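Local coordinates for protein Serpin48 (Tenebrio molitor, PDB 3OZQ) that inhibits the protease SPE with high specificity, as a member of the serpin family at work in insect innate immunity, at residues V177-F182 and V266-F271; K186-F189 and E195-Q198; E241-L246 and P355-I360. One frame throughout, in Å; residues are numbered along the deposited sequence.

Contact 1: V177-F182 and V266-F271; sequences VPFPPF and VALPKF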
ATOM      1  N   VAL A 177      10.766   8.708  17.987  1.00 46.13           N
ATOM      2  CA  VAL A 177      10.379   9.217  19.293  1.00 49.41           C
ATOM      3  C   VAL A 177       9.013   8.651  19.611  1.00 48.10           C
ATOM      4  O   VAL A 177       7.996   9.155  19.133  1.00 44.51           O
ATOM      5  CB  VAL A 177      10.286  10.752  19.299  1.00 47.54           C
ATOM      6  CG1 VAL A 177      10.036  11.264  20.710  1.00 51.11           C
ATOM      7  CG2 VAL A 177      11.551  11.369  18.703  1.00 52.11           C
ATOM      8  N   PRO A 178       8.983   7.579  20.404  1.00 49.10           N
ATOM      9  CA  PRO A 178       7.731   6.910  20.755  1.00 43.25           C
ATOM     10  C   PRO A 178       6.828   7.774  21.638  1.00 48.54           C
ATOM     11  O   PRO A 178       7.298   8.726  22.265  1.00 46.55           O
ATOM     12  CB  PRO A 178       8.203   5.670  21.518  1.00 51.30           C
ATOM     13  CG  PRO A 178       9.569   6.029  22.030  1.00 51.71           C
ATOM     14  CD  PRO A 178      10.161   6.903  20.973  1.00 52.37           C
ATOM     15  N   PHE A 179       5.538   7.453  21.654  1.00 47.84           N
ATOM     16  CA  PHE A 179       4.588   8.089  22.564  1.00 46.97           C
ATOM     17  C   PHE A 179       4.644   7.384  23.915  1.00 50.54           C
ATOM     18  O   PHE A 179       4.705   6.148  23.973  1.00 49.65           O
ATOM     19  CB  PHE A 179       3.154   7.988  22.017  1.00 44.67           C
ATOM     20  CG  PHE A 179       2.972   8.629  20.674  1.00 46.82           C
ATOM     21  CD1 PHE A 179       2.450   9.910  20.571  1.00 38.77           C
ATOM     22  CD2 PHE A 179       3.333   7.951  19.508  1.00 39.96           C
ATOM     23  CE1 PHE A 179       2.289  10.509  19.338  1.00 44.40           C
ATOM     24  CE2 PHE A 179       3.181   8.547  18.272  1.00 40.46           C
ATOM     25  CZ  PHE A 179       2.652   9.821  18.178  1.00 35.96           C
ATOM     26  N   PRO A 180       4.626   8.170  25.010  1.00 54.12           N
ATOM     27  CA  PRO A 180       4.523   7.654  26.381  1.00 51.08           C
ATOM     28  C   PRO A 180       3.113   7.159  26.677  1.00 47.89           C
ATOM     29  O   PRO A 180       2.180   7.953  26.703  1.00 52.50           O
ATOM     30  CB  PRO A 180       4.847   8.879  27.245  1.00 58.43           C
ATOM     31  CG  PRO A 180       4.488  10.060  26.386  1.00 57.24           C
ATOM     32  CD  PRO A 180       4.779   9.636  24.966  1.00 46.74           C
ATOM     33  N   PRO A 181       2.959   5.850  26.903  1.00 47.97           N
ATOM     34  CA  PRO A 181       1.652   5.200  27.090  1.00 51.38           C
ATOM     35  C   PRO A 181       0.906   5.639  28.353  1.00 52.81           C
ATOM     36  O   PRO A 181      -0.306   5.460  28.458  1.00 54.51           O
ATOM     37  CB  PRO A 181       2.006   3.711  27.179  1.00 51.09           C
ATOM     38  CG  PRO A 181       3.463   3.672  27.523  1.00 55.70           C
ATOM     39  CD  PRO A 181       4.069   4.883  26.894  1.00 55.95           C
ATOM     40  N   PHE A 182       1.627   6.200  29.308  1.00 54.76           N
ATOM     41  CA  PHE A 182       0.993   6.690  30.526  1.00 58.72           C
ATOM     42  C   PHE A 182       0.033   7.816  30.167  1.00 57.63           C
ATOM     43  O   PHE A 182      -1.038   7.957  30.765  1.00 57.79           O
ATOM     44  CB  PHE A 182       2.038   7.177  31.535  1.00 54.62           C
ATOM     45  CG  PHE A 182       3.451   7.188  31.002  1.00 60.84           C
ATOM     46  CD1 PHE A 182       3.941   6.129  30.236  1.00 58.66           C
ATOM     47  CD2 PHE A 182       4.291   8.256  31.271  1.00 62.13           C
ATOM     48  CE1 PHE A 182       5.234   6.145  29.749  1.00 59.36           C
ATOM     49  CE2 PHE A 182       5.587   8.277  30.790  1.00 62.97           C
ATOM     50  CZ  PHE A 182       6.059   7.218  30.026  1.00 68.45           C
ATOM     51  N   VAL A 266       1.707  16.860  19.530  1.00 41.59           N
ATOM     52  CA  VAL A 266       0.917  15.985  18.683  1.00 40.14           C
ATOM     53  C   VAL A 266      -0.073  15.148  19.471  1.00 37.99           C
ATOM     54  O   VAL A 266       0.272  14.538  20.482  1.00 41.34           O
ATOM     55  CB  VAL A 266       1.807  15.037  17.853  1.00 44.61           C
ATOM     56  CG1 VAL A 266       2.946  15.816  17.194  1.00 44.15           C
ATOM     57  CG2 VAL A 266       2.353  13.945  18.738  1.00 49.09           C
ATOM     58  N   ALA A 267      -1.306  15.114  18.989  1.00 35.98           N
ATOM     59  CA  ALA A 267      -2.319  14.231  19.548  1.00 36.14           C
ATOM     60  C   ALA A 267      -2.782  13.297  18.447  1.00 38.08           C
ATOM     61  O   ALA A 267      -3.489  13.720  17.531  1.00 36.52           O
ATOM     62  CB  ALA A 267      -3.500  15.025  20.084  1.00 36.22           C
ATOM     63  N   LEU A 268      -2.383  12.034  18.549  1.00 36.25           N
ATOM     64  CA  LEU A 268      -2.669  11.055  17.507  1.00 35.08           C
ATOM     65  C   LEU A 268      -3.384   9.882  18.114  1.00 35.19           C
ATOM     66  O   LEU A 268      -2.840   9.219  18.983  1.00 37.57           O
ATOM     67  CB  LEU A 268      -1.366  10.558  16.878  1.00 36.20           C
ATOM     68  CG  LEU A 268      -1.525   9.561  15.723  1.00 37.29           C
ATOM     69  CD1 LEU A 268      -2.015  10.304  14.496  1.00 32.54           C
ATOM     70  CD2 LEU A 268      -0.201   8.868  15.455  1.00 34.13           C
ATOM     71  N   PRO A 269      -4.608   9.614  17.648  1.00 35.30           N
ATOM     72  CA  PRO A 269      -5.349   8.429  18.074  1.00 35.30           C
ATOM     73  C   PRO A 269      -4.593   7.169  17.695  1.00 41.69           C
ATOM     74  O   PRO A 269      -3.888   7.137  16.669  1.00 37.72           O
ATOM     75  CB  PRO A 269      -6.634   8.490  17.237  1.00 38.53           C
ATOM     76  CG  PRO A 269      -6.717   9.890  16.722  1.00 38.70           C
ATOM     77  CD  PRO A 269      -5.307  10.370  16.597  1.00 37.50           C
ATOM     78  N   LYS A 270      -4.741   6.114  18.482  1.00 38.23           N
ATOM     79  CA  LYS A 270      -4.289   4.835  17.961  1.00 40.71           C
ATOM     80  C   LYS A 270      -5.313   4.326  16.952  1.00 41.60           C
ATOM     81  O   LYS A 270      -6.501   4.627  17.041  1.00 39.95           O
ATOM     82  CB  LYS A 270      -4.001   3.830  19.075  1.00 47.33           C
ATOM     83  CG  LYS A 270      -5.145   3.564  20.028  1.00 54.43           C
ATOM     84  CD  LYS A 270      -4.671   2.654  21.146  1.00 54.75           C
ATOM     85  CE  LYS A 270      -3.365   3.159  21.723  1.00 50.10           C
ATOM     86  NZ  LYS A 270      -2.660   2.067  22.451  1.00 57.03           N
ATOM     87  N   PHE A 271      -4.853   3.592  15.948  1.00 35.13           N
ATOM     88  CA  PHE A 271      -5.777   3.095  14.950  1.00 35.74           C
ATOM     89  C   PHE A 271      -5.291   1.816  14.294  1.00 37.43           C
ATOM     90  O   PHE A 271      -4.095   1.574  14.164  1.00 38.43           O
ATOM     91  CB  PHE A 271      -6.142   4.165  13.905  1.00 37.92           C
ATOM     92  CG  PHE A 271      -4.967   4.686  13.094  1.00 39.16           C
ATOM     93  CD1 PHE A 271      -4.226   5.774  13.532  1.00 38.56           C
ATOM     94  CD2 PHE A 271      -4.633   4.106  11.879  1.00 35.54           C
ATOM     95  CE1 PHE A 271      -3.163   6.268  12.783  1.00 37.39           C
ATOM     96  CE2 PHE A 271      -3.573   4.602  11.123  1.00 32.08           C
ATOM     97  CZ  PHE A 271      -2.833   5.676  11.578  1.00 34.37           C
TER
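Phe179 pushes its ring out of the 177-182 loop onto two aliphatic side chains of the strand that runs through 266-269. The ring makes the first meeting with its edge: CE1 comes to 3.5 Å from CG2 of Val266, the methyl lying near the ring plane. Its far end then reaches Leu268, with CZ of Phe179 at 4.1 Å from CD2 of Leu268 in an oblique approach to the ring. The Val266 and Leu268 side chains run across that of Phe179 at about a right angle. With chi1 at -59°, CG of Phe179 stands beside its own backbone N, and the ring spans the gap between the chains, whose closest CA atoms, those of Phe179 and Leu268, are still 9.3 Å apart. The ring therefore bridges two backbones that are not paired, and no hydrogen bond joins these segments directly. Trp175 meets the Phe179 ring edge-to-face, and Met202 of the neighbouring strand also touches it. Glu323 serves both segments, through a backbone bond to Phe179 and a salt bridge to Lys270 NZ. A buried cluster around a tryptophan just after the long strand 163-174, packed on strands 196-205 and 260-278, is consistent with the breach region of the serpin fold.

Contact 2: K186-F189 and E195-Q198; sequences KSDF and EVVQ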
ATOM      1  N   LYS A 186      -8.619   8.356  26.579  1.00 47.13           N
ATOM      2  CA  LYS A 186      -9.806   8.523  25.748  1.00 49.16           C
ATOM      3  C   LYS A 186     -10.034  10.006  25.500  1.00 50.53           C
ATOM      4  O   LYS A 186     -10.074  10.779  26.448  1.00 48.87           O
ATOM      5  CB  LYS A 186     -11.033   7.967  26.481  1.00 46.35           C
ATOM      6  CG  LYS A 186     -11.022   6.485  26.717  1.00 53.51           C
ATOM      7  CD  LYS A 186     -11.190   5.739  25.402  1.00 52.76           C
ATOM      8  CE  LYS A 186     -11.594   4.293  25.608  1.00 54.18           C
ATOM      9  NZ  LYS A 186     -11.653   3.589  24.288  1.00 51.09           N
ATOM     10  N   SER A 187     -10.202  10.407  24.242  1.00 47.89           N
ATOM     11  CA  SER A 187     -10.463  11.817  23.927  1.00 49.16           C
ATOM     12  C   SER A 187     -11.398  11.977  22.730  1.00 50.89           C
ATOM     13  O   SER A 187     -11.582  11.043  21.946  1.00 48.31           O
ATOM     14  CB  SER A 187      -9.159  12.568  23.648  1.00 43.08           C
ATOM     15  OG  SER A 187      -8.214  12.382  24.684  1.00 46.15           O
ATOM     16  N   ASP A 188     -11.966  13.172  22.581  1.00 44.91           N
ATOM     17  CA  ASP A 188     -12.881  13.450  21.481  1.00 44.73           C
ATOM     18  C   ASP A 188     -12.239  13.156  20.130  1.00 46.64           C
ATOM     19  O   ASP A 188     -11.084  13.506  19.901  1.00 45.61           O
ATOM     20  CB  ASP A 188     -13.318  14.920  21.485  1.00 47.71           C
ATOM     21  CG  ASP A 188     -14.126  15.296  22.717  1.00 51.59           C
ATOM     22  OD1 ASP A 188     -14.854  14.432  23.249  1.00 51.15           O
ATOM     23  OD2 ASP A 188     -14.030  16.461  23.145  1.00 51.77           O
ATOM     24  N   PHE A 189     -13.004  12.529  19.246  1.00 45.90           N
ATOM     25  CA  PHE A 189     -12.663  12.445  17.837  1.00 43.05           C
ATOM     26  C   PHE A 189     -13.929  12.822  17.092  1.00 44.16           C
ATOM     27  O   PHE A 189     -14.968  12.185  17.252  1.00 48.68           O
ATOM     28  CB  PHE A 189     -12.202  11.027  17.446  1.00 45.13           C
ATOM     29  CG  PHE A 189     -11.748  10.905  16.005  1.00 40.66           C
ATOM     30  CD1 PHE A 189     -12.648  10.612  15.002  1.00 44.51           C
ATOM     31  CD2 PHE A 189     -10.420  11.107  15.657  1.00 40.81           C
ATOM     32  CE1 PHE A 189     -12.231  10.510  13.677  1.00 46.83           C
ATOM     33  CE2 PHE A 189     -10.000  11.011  14.337  1.00 37.61           C
ATOM     34  CZ  PHE A 189     -10.903  10.715  13.346  1.00 37.39           C
ATOM     35  N   GLU A 195     -21.302  14.798  15.135  1.00 69.64           N
ATOM     36  CA  GLU A 195     -21.047  13.590  15.923  1.00 65.46           C
ATOM     37  C   GLU A 195     -19.613  13.440  16.442  1.00 66.95           C
ATOM     38  O   GLU A 195     -18.642  13.619  15.694  1.00 64.22           O
ATOM     39  CB  GLU A 195     -21.487  12.328  15.175  1.00 65.58           C
ATOM     40  CG  GLU A 195     -20.799  12.111  13.847  1.00 69.89           C
ATOM     41  CD  GLU A 195     -20.880  10.666  13.378  1.00 73.75           C
ATOM     42  OE1 GLU A 195     -21.376   9.807  14.147  1.00 74.55           O
ATOM     43  OE2 GLU A 195     -20.441  10.390  12.239  1.00 75.68           O
ATOM     44  N   VAL A 196     -19.508  13.086  17.723  1.00 61.39           N
ATOM     45  CA  VAL A 196     -18.231  12.945  18.425  1.00 57.06           C
ATOM     46  C   VAL A 196     -18.107  11.574  19.089  1.00 63.27           C
ATOM     47  O   VAL A 196     -19.112  10.967  19.479  1.00 59.54           O
ATOM     48  CB  VAL A 196     -18.103  13.991  19.550  1.00 57.22           C
ATOM     49  CG1 VAL A 196     -16.760  13.858  20.263  1.00 49.98           C
ATOM     50  CG2 VAL A 196     -18.301  15.390  19.002  1.00 61.18           C
ATOM     51  N   VAL A 197     -16.874  11.096  19.241  1.00 57.24           N
ATOM     52  CA  VAL A 197     -16.632   9.869  19.988  1.00 54.08           C
ATOM     53  C   VAL A 197     -15.404   9.975  20.893  1.00 54.37           C
ATOM     54  O   VAL A 197     -14.548  10.848  20.716  1.00 53.60           O
ATOM     55  CB  VAL A 197     -16.505   8.648  19.055  1.00 56.41           C
ATOM     56  CG1 VAL A 197     -15.273   8.773  18.176  1.00 54.86           C
ATOM     57  CG2 VAL A 197     -16.454   7.362  19.863  1.00 59.53           C
ATOM     58  N   GLN A 198     -15.334   9.086  21.878  1.00 53.28           N
ATOM     59  CA  GLN A 198     -14.179   8.994  22.758  1.00 52.47           C
ATOM     60  C   GLN A 198     -13.330   7.793  22.356  1.00 53.31           C
ATOM     61  O   GLN A 198     -13.788   6.653  22.403  1.00 54.41           O
ATOM     62  CB  GLN A 198     -14.630   8.853  24.205  1.00 57.69           C
ATOM     63  CG  GLN A 198     -15.443  10.027  24.696  1.00 55.79           C
ATOM     64  CD  GLN A 198     -14.585  11.090  25.328  1.00 55.27           C
ATOM     65  OE1 GLN A 198     -14.075  11.972  24.649  1.00 56.91           O
ATOM     66  NE2 GLN A 198     -14.428  11.019  26.652  1.00 60.53           N
TER
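Phe189 and Val197 face each other as a hydrogen-bonded antiparallel pair, joined by two backbone bonds. Phe189 N gives to Val197 O at 2.7 Å. Val197 N returns the bond to Phe189 O at 3.0 Å. On the same face of the sheet, CB of Phe189 rests 3.9 Å from CG1 of Val197. The phenylalanine ring itself swings clear of the valine, because CG is anti to the backbone N (chi1 -176°), and it packs on Leu375 and Val199. Asp188 and Gln198 form the next, non-hydrogen-bonded pair on the opposite face, their side chains lying alongside each other and pointing the same way. CG1 of Val196 comes up beside the carboxylate, 3.6 Å from OD1 of Asp188. Asp188 and Gln198 are exposed, whereas Phe189 is buried. Further out, the pairing continues through backbone bonding of Ser187 to Val199, and OG of Ser187 is hydrogen-bonded to the hydroxyl of Tyr203. With strands running at 164°, this is an antiparallel beta hairpin, made of strands 185-190 and 196-205, which probably correspond to s4C and s3C in sheet C of the serpin fold.

Contact 3: E241-L246 and P355-I360; sequences EGLVSL and PFIFYI
Leu243 drives the tight part of this contact, splitting its two methyls between Pro355, just ahead of strand 356-362, and Ile357 within it. CD1 of Leu243 settles 3.7 Å from CG1 of Ile357, while CD2 of Leu243 lies 3.8 Å from CB of Pro355, the closest point on the proline ring. Setting CG anti to the backbone N (chi1 177°) extends the leucine from the first turn of the helix toward the strand, so that one fork reaches both residues. Both approaches are oblique. Further along the helix, Leu246 adds a lighter touch through its base, its CB 4.3 Å from CD1 of Ile357. Ile357 is covered further by Ile250 and Phe254 of the following helix, and Leu246 goes on to touch Ser237 and Leu217.

Polar linkage here is much slacker. A single water hangs between Leu243 N and Pro355 O, at 3.1 Å and 3.4 Å, and both of its bonds are weak; no direct hydrogen bond crosses between the segments. Gly242 occupies the N-cap position, and its O takes the bond from Leu246 N that closes the first turn. On the solvent side, Val244 is exposed and makes no contact with 355-360. Glu241 is exposed as well, though its OE2 is bonded to Ala193 N. Short helices laid over one face of a sheet in this way are consistent with the helix G and helix H cover of sheet B in the serpin fold, with 356-362 probably as strand s4B.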
ATOM      1  N   GLU A 241     -14.600  18.983   8.914  1.00 57.63           N
ATOM      2  CA  GLU A 241     -15.203  18.165   7.864  1.00 56.53           C
ATOM      3  C   GLU A 241     -14.513  18.353   6.520  1.00 56.85           C
ATOM      4  O   GLU A 241     -15.126  18.137   5.475  1.00 59.29           O
ATOM      5  CB  GLU A 241     -16.695  18.492   7.711  1.00 59.71           C
ATOM      6  CG  GLU A 241     -17.551  18.246   8.948  1.00 65.31           C
ATOM      7  CD  GLU A 241     -19.018  18.604   8.721  1.00 76.02           C
ATOM      8  OE1 GLU A 241     -19.293  19.427   7.815  1.00 79.80           O
ATOM      9  OE2 GLU A 241     -19.894  18.062   9.438  1.00 67.30           O
ATOM     10  N   GLY A 242     -13.241  18.746   6.546  1.00 56.35           N
ATOM     11  CA  GLY A 242     -12.532  19.106   5.330  1.00 53.47           C
ATOM     12  C   GLY A 242     -11.922  17.992   4.489  1.00 53.98           C
ATOM     13  O   GLY A 242     -11.212  18.271   3.525  1.00 55.79           O
ATOM     14  N   LEU A 243     -12.193  16.733   4.827  1.00 55.45           N
ATOM     15  CA  LEU A 243     -11.555  15.609   4.128  1.00 50.18           C
ATOM     16  C   LEU A 243     -11.927  15.492   2.647  1.00 53.44           C
ATOM     17  O   LEU A 243     -11.046  15.406   1.783  1.00 48.54           O
ATOM     18  CB  LEU A 243     -11.855  14.289   4.837  1.00 49.78           C
ATOM     19  CG  LEU A 243     -11.314  13.023   4.173  1.00 45.89           C
ATOM     20  CD1 LEU A 243      -9.807  13.098   3.959  1.00 41.08           C
ATOM     21  CD2 LEU A 243     -11.667  11.803   5.006  1.00 47.02           C
ATOM     22  N   VAL A 244     -13.226  15.472   2.358  1.00 52.26           N
ATOM     23  CA  VAL A 244     -13.694  15.400   0.977  1.00 57.37           C
ATOM     24  C   VAL A 244     -12.994  16.448   0.121  1.00 56.18           C
ATOM     25  O   VAL A 244     -12.571  16.169  -1.004  1.00 59.55           O
ATOM     26  CB  VAL A 244     -15.215  15.596   0.887  1.00 57.84           C
ATOM     27  CG1 VAL A 244     -15.936  14.285   1.160  1.00 61.88           C
ATOM     28  CG2 VAL A 244     -15.661  16.677   1.859  1.00 63.56           C
ATOM     29  N   SER A 245     -12.873  17.652   0.667  1.00 55.62           N
ATOM     30  CA  SER A 245     -12.169  18.733  -0.006  1.00 58.81           C
ATOM     31  C   SER A 245     -10.765  18.291  -0.382  1.00 56.82           C
ATOM     32  O   SER A 245     -10.308  18.529  -1.499  1.00 59.43           O
ATOM     33  CB  SER A 245     -12.089  19.971   0.897  1.00 62.37           C
ATOM     34  OG  SER A 245     -13.303  20.170   1.610  1.00 64.97           O
ATOM     35  N   LEU A 246     -10.076  17.657   0.561  1.00 55.16           N
ATOM     36  CA  LEU A 246      -8.708  17.207   0.325  1.00 54.23           C
ATOM     37  C   LEU A 246      -8.686  16.120  -0.729  1.00 52.40           C
ATOM     38  O   LEU A 246      -7.699  15.954  -1.441  1.00 52.05           O
ATOM     39  CB  LEU A 246      -8.079  16.669   1.609  1.00 52.35           C
ATOM     40  CG  LEU A 246      -7.790  17.645   2.744  1.00 51.86           C
ATOM     41  CD1 LEU A 246      -7.275  16.880   3.955  1.00 47.78           C
ATOM     42  CD2 LEU A 246      -6.776  18.703   2.304  1.00 54.45           C
ATOM     43  N   PRO A 355     -11.279  13.389  10.792  1.00 38.25           N
ATOM     44  CA  PRO A 355     -10.802  12.513   9.705  1.00 39.69           C
ATOM     45  C   PRO A 355      -9.587  13.048   8.946  1.00 39.30           C
ATOM     46  O   PRO A 355      -9.490  14.246   8.681  1.00 43.07           O
ATOM     47  CB  PRO A 355     -12.012  12.416   8.785  1.00 40.03           C
ATOM     48  CG  PRO A 355     -13.171  12.546   9.709  1.00 41.81           C
ATOM     49  CD  PRO A 355     -12.740  13.581  10.722  1.00 44.07           C
ATOM     50  N   PHE A 356      -8.667  12.151   8.609  1.00 37.16           N
ATOM     51  CA  PHE A 356      -7.393  12.533   8.015  1.00 36.06           C
ATOM     52  C   PHE A 356      -6.891  11.496   7.007  1.00 37.15           C
ATOM     53  O   PHE A 356      -7.300  10.344   7.042  1.00 33.03           O
ATOM     54  CB  PHE A 356      -6.345  12.710   9.103  1.00 35.01           C
ATOM     55  CG  PHE A 356      -6.117  11.485   9.945  1.00 32.83           C
ATOM     56  CD1 PHE A 356      -5.051  10.643   9.693  1.00 36.05           C
ATOM     57  CD2 PHE A 356      -6.957  11.185  11.001  1.00 37.53           C
ATOM     58  CE1 PHE A 356      -4.832   9.522  10.477  1.00 34.04           C
ATOM     59  CE2 PHE A 356      -6.741  10.064  11.790  1.00 33.33           C
ATOM     60  CZ  PHE A 356      -5.685   9.232  11.527  1.00 35.04           C
ATOM     61  N   ILE A 357      -5.990  11.933   6.131  1.00 31.42           N
ATOM     62  CA  ILE A 357      -5.264  11.056   5.225  1.00 33.93           C
ATOM     63  C   ILE A 357      -3.894  10.809   5.850  1.00 30.67           C
ATOM     64  O   ILE A 357      -3.366  11.673   6.540  1.00 33.14           O
ATOM     65  CB  ILE A 357      -5.094  11.748   3.853  1.00 36.34           C
ATOM     66  CG1 ILE A 357      -6.447  11.913   3.160  1.00 34.30           C
ATOM     67  CG2 ILE A 357      -4.087  11.017   2.966  1.00 33.66           C
ATOM     68  CD1 ILE A 357      -6.365  12.714   1.864  1.00 41.19           C
ATOM     69  N   PHE A 358      -3.323   9.630   5.625  1.00 31.52           N
ATOM     70  CA  PHE A 358      -1.964   9.342   6.065  1.00 31.94           C
ATOM     71  C   PHE A 358      -1.229   8.550   4.994  1.00 32.65           C
ATOM     72  O   PHE A 358      -1.846   7.932   4.125  1.00 31.60           O
ATOM     73  CB  PHE A 358      -1.958   8.527   7.350  1.00 31.23           C
ATOM     74  CG  PHE A 358      -2.573   7.178   7.192  1.00 35.75           C
ATOM     75  CD1 PHE A 358      -1.829   6.107   6.715  1.00 34.07           C
ATOM     76  CD2 PHE A 358      -3.914   6.982   7.473  1.00 34.80           C
ATOM     77  CE1 PHE A 358      -2.406   4.855   6.553  1.00 33.64           C
ATOM     78  CE2 PHE A 358      -4.488   5.742   7.316  1.00 31.36           C
ATOM     79  CZ  PHE A 358      -3.737   4.673   6.840  1.00 31.83           C
ATOM     80  N   TYR A 359       0.096   8.562   5.064  1.00 33.04           N
ATOM     81  CA  TYR A 359       0.877   7.738   4.163  1.00 35.24           C
ATOM     82  C   TYR A 359       2.254   7.463   4.722  1.00 34.83           C
ATOM     83  O   TYR A 359       2.832   8.295   5.419  1.00 33.22           O
ATOM     84  CB  TYR A 359       0.937   8.325   2.739  1.00 33.42           C
ATOM     85  CG  TYR A 359       1.631   9.674   2.586  1.00 36.46           C
ATOM     86  CD1 TYR A 359       0.891  10.847   2.475  1.00 34.97           C
ATOM     87  CD2 TYR A 359       3.017   9.761   2.494  1.00 38.67           C
ATOM     88  CE1 TYR A 359       1.512  12.078   2.311  1.00 38.17           C
ATOM     89  CE2 TYR A 359       3.652  10.998   2.338  1.00 36.21           C
ATOM     90  CZ  TYR A 359       2.886  12.144   2.244  1.00 40.53           C
ATOM     91  OH  TYR A 359       3.490  13.366   2.076  1.00 41.74           O
ATOM     92  N   ILE A 360       2.759   6.271   4.426  1.00 34.73           N
ATOM     93  CA  ILE A 360       4.068   5.856   4.890  1.00 33.62           C
ATOM     94  C   ILE A 360       5.052   5.996   3.726  1.00 35.68           C
ATOM     95  O   ILE A 360       4.785   5.508   2.619  1.00 33.87           O
ATOM     96  CB  ILE A 360       4.039   4.393   5.372  1.00 35.41           C
ATOM     97  CG1 ILE A 360       3.234   4.269   6.676  1.00 31.72           C
ATOM     98  CG2 ILE A 360       5.440   3.871   5.609  1.00 36.57           C
ATOM     99  CD1 ILE A 360       3.312   2.908   7.268  1.00 33.32           C
TER
HETATM  100  O   HOH W   1     -12.450  15.674   7.709  1.00 48.86           O

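How the contacts relate
The three contacts form a compact triangle. The centres of contacts 1 and 2 are about 16 Å apart. Those of contacts 2 and 3 are about 17 Å apart, and those of contacts 1 and 3 about 19 Å. Along the chain, the hairpin of contact 2 falls entirely between the two halves of contact 1, contact 3 opens after it, and the halves of contacts 1 and 3 alternate. Strand 196-205 neighbours strand 260-278, joining contacts 1 and 2. Packing of phenylalanines and prolines ties the group together: Phe189 reaches Pro269, Pro355 and Phe356, while Phe271 meets Phe356 and Phe358. Strands 185-190, 260-278 and 356-362, far apart in sequence and probably belonging to different serpin sheets, are thus joined.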